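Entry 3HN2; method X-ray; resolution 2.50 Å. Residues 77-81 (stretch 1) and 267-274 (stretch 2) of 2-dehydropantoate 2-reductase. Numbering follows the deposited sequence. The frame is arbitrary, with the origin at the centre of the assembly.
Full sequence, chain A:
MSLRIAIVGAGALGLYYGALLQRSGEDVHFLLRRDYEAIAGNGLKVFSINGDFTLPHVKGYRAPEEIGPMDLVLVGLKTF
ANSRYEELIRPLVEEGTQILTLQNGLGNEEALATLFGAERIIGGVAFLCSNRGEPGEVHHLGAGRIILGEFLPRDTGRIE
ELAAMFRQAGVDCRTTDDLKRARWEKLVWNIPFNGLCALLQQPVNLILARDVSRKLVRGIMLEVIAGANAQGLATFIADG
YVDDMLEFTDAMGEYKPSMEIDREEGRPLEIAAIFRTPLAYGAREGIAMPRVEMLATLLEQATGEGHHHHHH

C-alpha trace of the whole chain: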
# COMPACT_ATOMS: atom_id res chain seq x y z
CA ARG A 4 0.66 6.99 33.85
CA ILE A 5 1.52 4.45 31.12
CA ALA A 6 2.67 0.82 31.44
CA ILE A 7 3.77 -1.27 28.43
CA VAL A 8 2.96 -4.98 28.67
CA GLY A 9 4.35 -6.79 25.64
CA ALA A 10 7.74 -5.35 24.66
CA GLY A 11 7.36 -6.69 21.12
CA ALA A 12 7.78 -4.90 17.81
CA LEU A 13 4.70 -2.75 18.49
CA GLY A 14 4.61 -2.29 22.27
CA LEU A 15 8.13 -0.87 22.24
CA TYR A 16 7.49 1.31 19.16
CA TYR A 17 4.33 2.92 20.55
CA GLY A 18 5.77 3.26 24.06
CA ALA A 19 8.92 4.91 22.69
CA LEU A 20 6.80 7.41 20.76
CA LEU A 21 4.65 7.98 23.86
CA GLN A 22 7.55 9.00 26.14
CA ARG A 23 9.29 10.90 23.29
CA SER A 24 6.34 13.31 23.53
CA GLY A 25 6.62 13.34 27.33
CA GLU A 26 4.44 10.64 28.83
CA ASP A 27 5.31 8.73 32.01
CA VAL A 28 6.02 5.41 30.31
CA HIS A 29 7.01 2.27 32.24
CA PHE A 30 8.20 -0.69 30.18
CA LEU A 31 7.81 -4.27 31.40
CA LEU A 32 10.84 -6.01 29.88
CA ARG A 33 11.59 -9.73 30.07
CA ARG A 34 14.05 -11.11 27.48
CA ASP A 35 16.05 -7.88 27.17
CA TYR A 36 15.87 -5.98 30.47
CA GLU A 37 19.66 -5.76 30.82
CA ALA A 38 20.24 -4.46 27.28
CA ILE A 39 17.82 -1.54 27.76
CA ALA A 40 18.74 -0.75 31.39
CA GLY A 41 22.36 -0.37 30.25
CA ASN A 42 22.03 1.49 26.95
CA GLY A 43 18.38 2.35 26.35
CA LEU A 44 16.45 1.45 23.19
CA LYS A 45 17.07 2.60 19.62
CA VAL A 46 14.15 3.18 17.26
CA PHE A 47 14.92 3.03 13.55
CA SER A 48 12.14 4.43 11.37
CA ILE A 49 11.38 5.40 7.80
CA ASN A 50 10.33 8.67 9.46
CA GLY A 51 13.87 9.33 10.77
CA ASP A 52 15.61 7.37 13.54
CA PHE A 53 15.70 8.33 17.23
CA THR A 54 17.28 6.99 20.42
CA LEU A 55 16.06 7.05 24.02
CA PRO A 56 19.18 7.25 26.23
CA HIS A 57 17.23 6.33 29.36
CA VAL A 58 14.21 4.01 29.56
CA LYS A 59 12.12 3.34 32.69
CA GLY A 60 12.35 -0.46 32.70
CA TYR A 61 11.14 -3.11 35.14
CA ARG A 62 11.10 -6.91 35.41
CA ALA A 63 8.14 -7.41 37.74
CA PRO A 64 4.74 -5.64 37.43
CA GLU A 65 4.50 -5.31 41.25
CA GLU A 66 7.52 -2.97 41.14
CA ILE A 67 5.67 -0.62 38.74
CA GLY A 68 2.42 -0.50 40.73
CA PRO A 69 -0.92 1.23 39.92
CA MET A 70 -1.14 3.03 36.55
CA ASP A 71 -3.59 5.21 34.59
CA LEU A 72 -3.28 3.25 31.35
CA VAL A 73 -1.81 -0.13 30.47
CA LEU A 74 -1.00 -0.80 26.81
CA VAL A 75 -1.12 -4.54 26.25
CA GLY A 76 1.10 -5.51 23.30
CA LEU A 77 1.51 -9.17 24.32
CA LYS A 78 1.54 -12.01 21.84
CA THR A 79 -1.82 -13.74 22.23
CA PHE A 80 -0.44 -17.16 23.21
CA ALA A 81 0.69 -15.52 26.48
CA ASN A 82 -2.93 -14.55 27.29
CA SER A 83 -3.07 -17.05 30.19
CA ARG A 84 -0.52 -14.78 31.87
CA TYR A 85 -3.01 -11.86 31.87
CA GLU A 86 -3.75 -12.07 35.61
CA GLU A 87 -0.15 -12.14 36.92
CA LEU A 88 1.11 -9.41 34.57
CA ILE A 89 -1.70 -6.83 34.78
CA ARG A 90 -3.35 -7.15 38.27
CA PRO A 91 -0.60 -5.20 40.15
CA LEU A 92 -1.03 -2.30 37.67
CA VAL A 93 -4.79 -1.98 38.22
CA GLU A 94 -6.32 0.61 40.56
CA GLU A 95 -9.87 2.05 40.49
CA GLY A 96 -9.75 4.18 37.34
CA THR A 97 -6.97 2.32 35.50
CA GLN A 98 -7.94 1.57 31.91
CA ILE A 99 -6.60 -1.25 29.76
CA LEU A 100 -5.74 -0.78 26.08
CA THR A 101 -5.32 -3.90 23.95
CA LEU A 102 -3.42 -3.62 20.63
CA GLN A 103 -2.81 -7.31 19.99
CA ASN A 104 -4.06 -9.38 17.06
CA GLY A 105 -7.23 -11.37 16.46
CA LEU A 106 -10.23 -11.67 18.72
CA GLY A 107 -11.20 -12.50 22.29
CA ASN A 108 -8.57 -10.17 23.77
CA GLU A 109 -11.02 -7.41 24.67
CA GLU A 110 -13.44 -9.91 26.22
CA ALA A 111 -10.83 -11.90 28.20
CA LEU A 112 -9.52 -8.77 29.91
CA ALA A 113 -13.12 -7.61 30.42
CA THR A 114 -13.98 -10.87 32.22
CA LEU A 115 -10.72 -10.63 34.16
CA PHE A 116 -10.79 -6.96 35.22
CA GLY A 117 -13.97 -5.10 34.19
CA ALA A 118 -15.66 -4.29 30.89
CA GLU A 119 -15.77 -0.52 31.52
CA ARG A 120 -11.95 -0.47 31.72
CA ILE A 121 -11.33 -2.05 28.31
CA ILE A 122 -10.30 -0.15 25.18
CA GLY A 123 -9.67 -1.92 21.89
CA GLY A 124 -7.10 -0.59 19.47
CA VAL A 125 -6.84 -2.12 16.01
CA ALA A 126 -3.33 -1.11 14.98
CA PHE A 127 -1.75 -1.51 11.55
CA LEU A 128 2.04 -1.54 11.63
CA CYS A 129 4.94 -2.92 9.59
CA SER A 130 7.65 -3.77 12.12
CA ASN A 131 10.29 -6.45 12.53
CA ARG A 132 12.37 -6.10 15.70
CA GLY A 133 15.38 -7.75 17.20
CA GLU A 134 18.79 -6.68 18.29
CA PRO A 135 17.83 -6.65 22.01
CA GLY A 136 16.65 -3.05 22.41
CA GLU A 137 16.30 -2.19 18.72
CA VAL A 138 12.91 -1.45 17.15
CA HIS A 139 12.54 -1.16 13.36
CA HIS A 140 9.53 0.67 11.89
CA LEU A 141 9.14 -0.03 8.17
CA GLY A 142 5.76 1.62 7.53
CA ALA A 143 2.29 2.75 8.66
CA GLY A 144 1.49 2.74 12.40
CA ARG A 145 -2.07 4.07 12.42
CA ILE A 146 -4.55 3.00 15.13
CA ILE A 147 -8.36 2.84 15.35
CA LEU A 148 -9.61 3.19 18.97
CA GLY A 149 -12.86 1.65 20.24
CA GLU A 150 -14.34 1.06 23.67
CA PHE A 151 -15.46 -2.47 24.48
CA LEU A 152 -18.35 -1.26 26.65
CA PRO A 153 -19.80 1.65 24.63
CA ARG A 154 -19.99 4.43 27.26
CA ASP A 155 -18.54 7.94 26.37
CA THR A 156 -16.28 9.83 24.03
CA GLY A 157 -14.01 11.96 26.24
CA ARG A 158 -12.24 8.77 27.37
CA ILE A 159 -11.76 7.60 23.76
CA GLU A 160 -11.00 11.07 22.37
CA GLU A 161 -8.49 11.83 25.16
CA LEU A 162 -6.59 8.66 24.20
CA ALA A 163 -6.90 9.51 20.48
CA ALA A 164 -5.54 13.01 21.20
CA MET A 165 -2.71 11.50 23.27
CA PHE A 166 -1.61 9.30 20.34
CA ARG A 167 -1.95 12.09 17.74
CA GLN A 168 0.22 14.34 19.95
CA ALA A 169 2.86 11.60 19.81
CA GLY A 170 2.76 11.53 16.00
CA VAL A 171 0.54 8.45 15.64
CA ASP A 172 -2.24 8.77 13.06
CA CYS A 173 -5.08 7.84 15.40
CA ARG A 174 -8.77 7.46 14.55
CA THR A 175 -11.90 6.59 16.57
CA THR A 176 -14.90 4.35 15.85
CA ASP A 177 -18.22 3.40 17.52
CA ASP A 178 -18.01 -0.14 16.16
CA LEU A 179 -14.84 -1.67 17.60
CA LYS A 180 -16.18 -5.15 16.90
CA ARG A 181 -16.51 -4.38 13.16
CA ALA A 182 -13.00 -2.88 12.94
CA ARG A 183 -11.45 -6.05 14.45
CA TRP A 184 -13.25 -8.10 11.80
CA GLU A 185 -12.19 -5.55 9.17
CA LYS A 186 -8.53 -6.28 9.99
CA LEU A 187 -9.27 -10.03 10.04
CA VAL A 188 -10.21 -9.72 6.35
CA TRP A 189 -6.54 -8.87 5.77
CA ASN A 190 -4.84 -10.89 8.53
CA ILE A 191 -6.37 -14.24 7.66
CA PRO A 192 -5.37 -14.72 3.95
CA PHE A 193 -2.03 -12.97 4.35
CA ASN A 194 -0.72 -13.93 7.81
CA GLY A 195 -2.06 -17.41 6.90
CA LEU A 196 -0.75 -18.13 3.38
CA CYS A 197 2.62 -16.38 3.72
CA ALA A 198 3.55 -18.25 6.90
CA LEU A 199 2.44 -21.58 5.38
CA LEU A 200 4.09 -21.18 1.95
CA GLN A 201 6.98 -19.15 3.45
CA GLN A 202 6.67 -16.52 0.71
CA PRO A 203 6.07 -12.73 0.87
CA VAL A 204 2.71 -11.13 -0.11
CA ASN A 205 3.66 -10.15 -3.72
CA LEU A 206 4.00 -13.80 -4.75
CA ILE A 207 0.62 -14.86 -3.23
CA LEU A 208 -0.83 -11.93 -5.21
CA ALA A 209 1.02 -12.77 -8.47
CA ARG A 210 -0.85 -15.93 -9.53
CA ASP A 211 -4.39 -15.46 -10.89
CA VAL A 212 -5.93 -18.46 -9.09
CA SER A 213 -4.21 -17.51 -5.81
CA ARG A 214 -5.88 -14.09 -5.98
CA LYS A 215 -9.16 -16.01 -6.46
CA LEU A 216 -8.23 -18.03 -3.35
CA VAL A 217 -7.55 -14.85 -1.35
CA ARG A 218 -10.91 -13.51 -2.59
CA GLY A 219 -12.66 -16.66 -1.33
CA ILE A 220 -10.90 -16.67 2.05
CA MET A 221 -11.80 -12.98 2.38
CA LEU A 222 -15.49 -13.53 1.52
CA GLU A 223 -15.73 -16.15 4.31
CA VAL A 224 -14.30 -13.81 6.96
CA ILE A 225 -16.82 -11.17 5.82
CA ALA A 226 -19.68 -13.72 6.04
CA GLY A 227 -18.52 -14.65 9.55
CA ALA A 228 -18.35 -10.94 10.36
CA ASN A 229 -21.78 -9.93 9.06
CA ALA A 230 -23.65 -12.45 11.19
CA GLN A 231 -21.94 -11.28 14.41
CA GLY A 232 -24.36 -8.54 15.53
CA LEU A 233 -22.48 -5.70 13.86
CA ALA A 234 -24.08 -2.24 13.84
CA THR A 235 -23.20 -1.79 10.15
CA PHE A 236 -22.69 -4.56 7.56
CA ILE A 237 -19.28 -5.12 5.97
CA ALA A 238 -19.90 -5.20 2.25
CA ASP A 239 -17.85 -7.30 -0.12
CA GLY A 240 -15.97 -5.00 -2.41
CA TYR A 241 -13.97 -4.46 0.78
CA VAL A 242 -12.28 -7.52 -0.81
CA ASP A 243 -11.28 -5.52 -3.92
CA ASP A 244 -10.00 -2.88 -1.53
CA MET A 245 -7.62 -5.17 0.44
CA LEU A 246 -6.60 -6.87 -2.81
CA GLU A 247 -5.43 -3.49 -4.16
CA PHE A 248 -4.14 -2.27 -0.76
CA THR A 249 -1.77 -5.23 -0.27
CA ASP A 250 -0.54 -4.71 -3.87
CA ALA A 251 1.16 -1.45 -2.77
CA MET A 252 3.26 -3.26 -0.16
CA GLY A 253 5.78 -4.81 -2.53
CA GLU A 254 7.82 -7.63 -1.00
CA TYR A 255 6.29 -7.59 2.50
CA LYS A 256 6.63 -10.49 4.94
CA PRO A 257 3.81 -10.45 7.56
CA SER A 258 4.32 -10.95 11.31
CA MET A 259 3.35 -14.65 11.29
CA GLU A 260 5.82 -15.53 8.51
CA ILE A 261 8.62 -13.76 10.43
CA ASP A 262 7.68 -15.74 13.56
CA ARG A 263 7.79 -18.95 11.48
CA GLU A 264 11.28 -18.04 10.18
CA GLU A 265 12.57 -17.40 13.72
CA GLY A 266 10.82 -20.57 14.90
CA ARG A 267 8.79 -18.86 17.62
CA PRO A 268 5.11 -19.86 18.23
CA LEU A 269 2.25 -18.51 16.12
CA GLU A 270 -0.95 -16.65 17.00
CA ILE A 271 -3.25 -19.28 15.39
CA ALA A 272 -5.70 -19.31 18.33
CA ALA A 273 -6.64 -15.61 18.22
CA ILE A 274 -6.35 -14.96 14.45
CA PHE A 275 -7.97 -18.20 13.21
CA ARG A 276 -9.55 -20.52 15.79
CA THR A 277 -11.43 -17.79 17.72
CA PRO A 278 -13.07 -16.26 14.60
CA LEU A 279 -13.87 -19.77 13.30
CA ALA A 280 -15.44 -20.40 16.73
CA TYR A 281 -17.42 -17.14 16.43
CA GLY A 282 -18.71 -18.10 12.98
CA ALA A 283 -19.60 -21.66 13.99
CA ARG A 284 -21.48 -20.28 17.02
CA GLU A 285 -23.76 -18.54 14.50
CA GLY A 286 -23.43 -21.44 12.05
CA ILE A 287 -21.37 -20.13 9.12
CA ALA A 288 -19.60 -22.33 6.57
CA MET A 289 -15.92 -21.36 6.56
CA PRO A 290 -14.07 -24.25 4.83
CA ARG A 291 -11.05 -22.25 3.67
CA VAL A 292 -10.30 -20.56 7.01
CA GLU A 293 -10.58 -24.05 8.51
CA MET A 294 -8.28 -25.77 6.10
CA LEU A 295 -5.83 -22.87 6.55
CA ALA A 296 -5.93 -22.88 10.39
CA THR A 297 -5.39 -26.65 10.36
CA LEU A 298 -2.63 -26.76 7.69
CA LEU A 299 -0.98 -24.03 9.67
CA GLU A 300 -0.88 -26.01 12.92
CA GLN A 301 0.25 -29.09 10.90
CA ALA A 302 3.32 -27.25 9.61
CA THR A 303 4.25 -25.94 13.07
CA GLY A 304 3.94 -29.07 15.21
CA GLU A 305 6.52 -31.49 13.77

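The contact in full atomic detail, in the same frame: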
# COMPACT_ATOMS: atom_id res chain seq x y z
N LEU A 77 1.14 -7.76 24.20
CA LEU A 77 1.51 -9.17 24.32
C LEU A 77 1.14 -9.98 23.09
O LEU A 77 0.16 -9.69 22.42
CB LEU A 77 0.80 -9.80 25.52
CG LEU A 77 1.33 -9.69 26.95
CD1 LEU A 77 0.24 -10.13 27.91
CD2 LEU A 77 2.59 -10.52 27.16
N LYS A 78 1.94 -11.00 22.80
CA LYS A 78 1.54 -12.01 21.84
C LYS A 78 0.46 -12.86 22.49
O LYS A 78 0.54 -13.18 23.67
CB LYS A 78 2.74 -12.84 21.40
CG LYS A 78 3.27 -12.49 20.02
CD LYS A 78 3.94 -11.12 19.97
CE LYS A 78 3.68 -10.43 18.63
NZ LYS A 78 4.20 -11.21 17.46
N THR A 79 -0.56 -13.20 21.70
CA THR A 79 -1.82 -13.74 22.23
C THR A 79 -1.76 -15.16 22.80
O THR A 79 -2.71 -15.61 23.43
CB THR A 79 -2.96 -13.65 21.19
OG1 THR A 79 -2.51 -14.19 19.94
CG2 THR A 79 -3.38 -12.20 20.99
N PHE A 80 -0.65 -15.86 22.58
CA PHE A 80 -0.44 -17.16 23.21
C PHE A 80 0.01 -17.04 24.68
O PHE A 80 0.02 -18.03 25.41
CB PHE A 80 0.52 -18.04 22.40
CG PHE A 80 1.72 -17.33 21.86
CD1 PHE A 80 1.77 -16.96 20.52
CD2 PHE A 80 2.82 -17.06 22.67
CE1 PHE A 80 2.89 -16.30 19.99
CE2 PHE A 80 3.94 -16.40 22.16
CZ PHE A 80 3.98 -16.03 20.82
N ALA A 81 0.36 -15.82 25.09
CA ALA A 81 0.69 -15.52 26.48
C ALA A 81 -0.51 -14.94 27.24
O ALA A 81 -0.34 -14.36 28.31
CB ALA A 81 1.86 -14.56 26.54
N ARG A 267 9.58 -19.15 16.43
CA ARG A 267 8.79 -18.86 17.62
C ARG A 267 7.31 -19.18 17.35
O ARG A 267 6.91 -19.22 16.18
CB ARG A 267 9.02 -17.42 18.10
CG ARG A 267 8.09 -16.37 17.52
CD ARG A 267 7.84 -15.23 18.52
NE ARG A 267 9.07 -14.62 19.02
CZ ARG A 267 9.74 -13.64 18.42
NH1 ARG A 267 10.85 -13.16 18.97
NH2 ARG A 267 9.30 -13.13 17.27
N PRO A 268 6.51 -19.44 18.41
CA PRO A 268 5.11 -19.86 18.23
C PRO A 268 4.23 -18.84 17.51
O PRO A 268 4.54 -17.65 17.47
CB PRO A 268 4.61 -20.08 19.66
CG PRO A 268 5.54 -19.33 20.52
CD PRO A 268 6.87 -19.39 19.85
N LEU A 269 3.12 -19.33 16.94
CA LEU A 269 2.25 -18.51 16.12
C LEU A 269 0.92 -18.21 16.80
O LEU A 269 0.46 -18.98 17.65
CB LEU A 269 2.01 -19.19 14.76
CG LEU A 269 3.25 -19.68 14.00
CD1 LEU A 269 2.86 -20.31 12.68
CD2 LEU A 269 4.26 -18.58 13.77
N GLU A 270 0.31 -17.09 16.42
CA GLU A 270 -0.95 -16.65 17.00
C GLU A 270 -2.17 -17.25 16.28
O GLU A 270 -3.09 -16.52 15.91
CB GLU A 270 -1.03 -15.12 17.00
CG GLU A 270 0.19 -14.39 17.55
CD GLU A 270 -0.07 -12.89 17.76
OE1 GLU A 270 -0.76 -12.53 18.74
OE2 GLU A 270 0.43 -12.08 16.95
N ILE A 271 -2.17 -18.58 16.09
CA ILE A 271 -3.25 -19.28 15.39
C ILE A 271 -4.57 -19.15 16.15
O ILE A 271 -5.61 -18.88 15.54
CB ILE A 271 -2.94 -20.80 15.20
CG1 ILE A 271 -1.58 -21.02 14.54
CG2 ILE A 271 -4.07 -21.51 14.42
CD1 ILE A 271 -1.52 -20.65 13.06
N ALA A 272 -4.51 -19.32 17.47
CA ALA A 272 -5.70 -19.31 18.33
C ALA A 272 -6.55 -18.06 18.13
O ALA A 272 -7.72 -18.15 17.75
CB ALA A 272 -5.31 -19.50 19.77
N ALA A 273 -5.93 -16.89 18.32
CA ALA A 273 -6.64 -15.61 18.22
C ALA A 273 -7.01 -15.17 16.79
O ALA A 273 -8.11 -14.67 16.56
CB ALA A 273 -5.85 -14.52 18.91
N ILE A 274 -6.09 -15.36 15.84
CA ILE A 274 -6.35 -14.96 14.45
C ILE A 274 -7.33 -15.90 13.73
O ILE A 274 -8.20 -15.44 12.99
CB ILE A 274 -5.02 -14.78 13.65
CG1 ILE A 274 -4.15 -13.68 14.28
CG2 ILE A 274 -5.29 -14.42 12.19
CD1 ILE A 274 -2.69 -13.73 13.88

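A single carboxylate oxygen, OE1 of Glu 270, takes two hydrogen bonds from one residue of the other stretch: the backbone amide of Thr 79 (N to OE1, 3.0 Å, N-H...O angle 164°) and the hydroxyl of the same threonine (Thr 79 OG1 to Glu 270 OE1, 2.7 Å). The two donors grip the acid like a pincer, and they can do so because chi1 of Thr 79 is p (50°), which brings OG1 round to the same side as its own N. Glu 270 is at the N-cap position, right before the helix that begins at Ile 271, and its CA-to-CB bond runs sideways to the other stretch; chi1 m and chi2 t then extend the chain so that the carboxylate reaches the threonine. The two CA atoms, of Thr 79 and Glu 270, lie 6.0 Å apart, the nearest such pair across the contact. Both residues are buried, and a buried carboxylate is costly unless its charge is met; here OE1 is met by the two hydrogen bonds, while OE2 faces the amine of Lys 78 in a long salt bridge (Lys 78 NZ to Glu 270 OE2, 3.9 Å). The lysine, partly exposed, is long and flexible enough to bring its charge to this site from the neighbouring position.

Behind the pincer, the first turn of the helix supplies a small residue. Ala 273 points its methyl toward stretch 1, and its CB packs 3.5 Å from Thr 79 OG1. The backbone of Glu 270 also serves the helix, its O accepting a hydrogen bond from Ile 274 N at 3.2 Å.

On the more exposed side, Phe 80 covers the loop leading into the helix. Pro 268 lies over one face of its ring: CG is 3.9 Å from the ring centroid and 21° off the normal, a CH-pi contact, with Phe 80 CZ to Pro 268 CG at 3.7 Å. The compact proline ring presents the C-H bonds of CG to the aromatic face, and the two apolar groups cover part of each other's surface although both residues remain exposed. The ring also comes near the loop backbone, Phe 80 CE1 lying 3.3 Å from Pro 268 O. The CA-to-CB bond of Leu 269 points away from stretch 1, and its contact is made by the backbone: Leu 269 O lies 3.7 Å from Phe 80 CD1. Stretch 1 is itself braced by a turn, Ala 81 N to Lys 78 O at 3.0 Å, which spans Thr 79 and Phe 80. In all, 364 Å² is buried, summed over both sides.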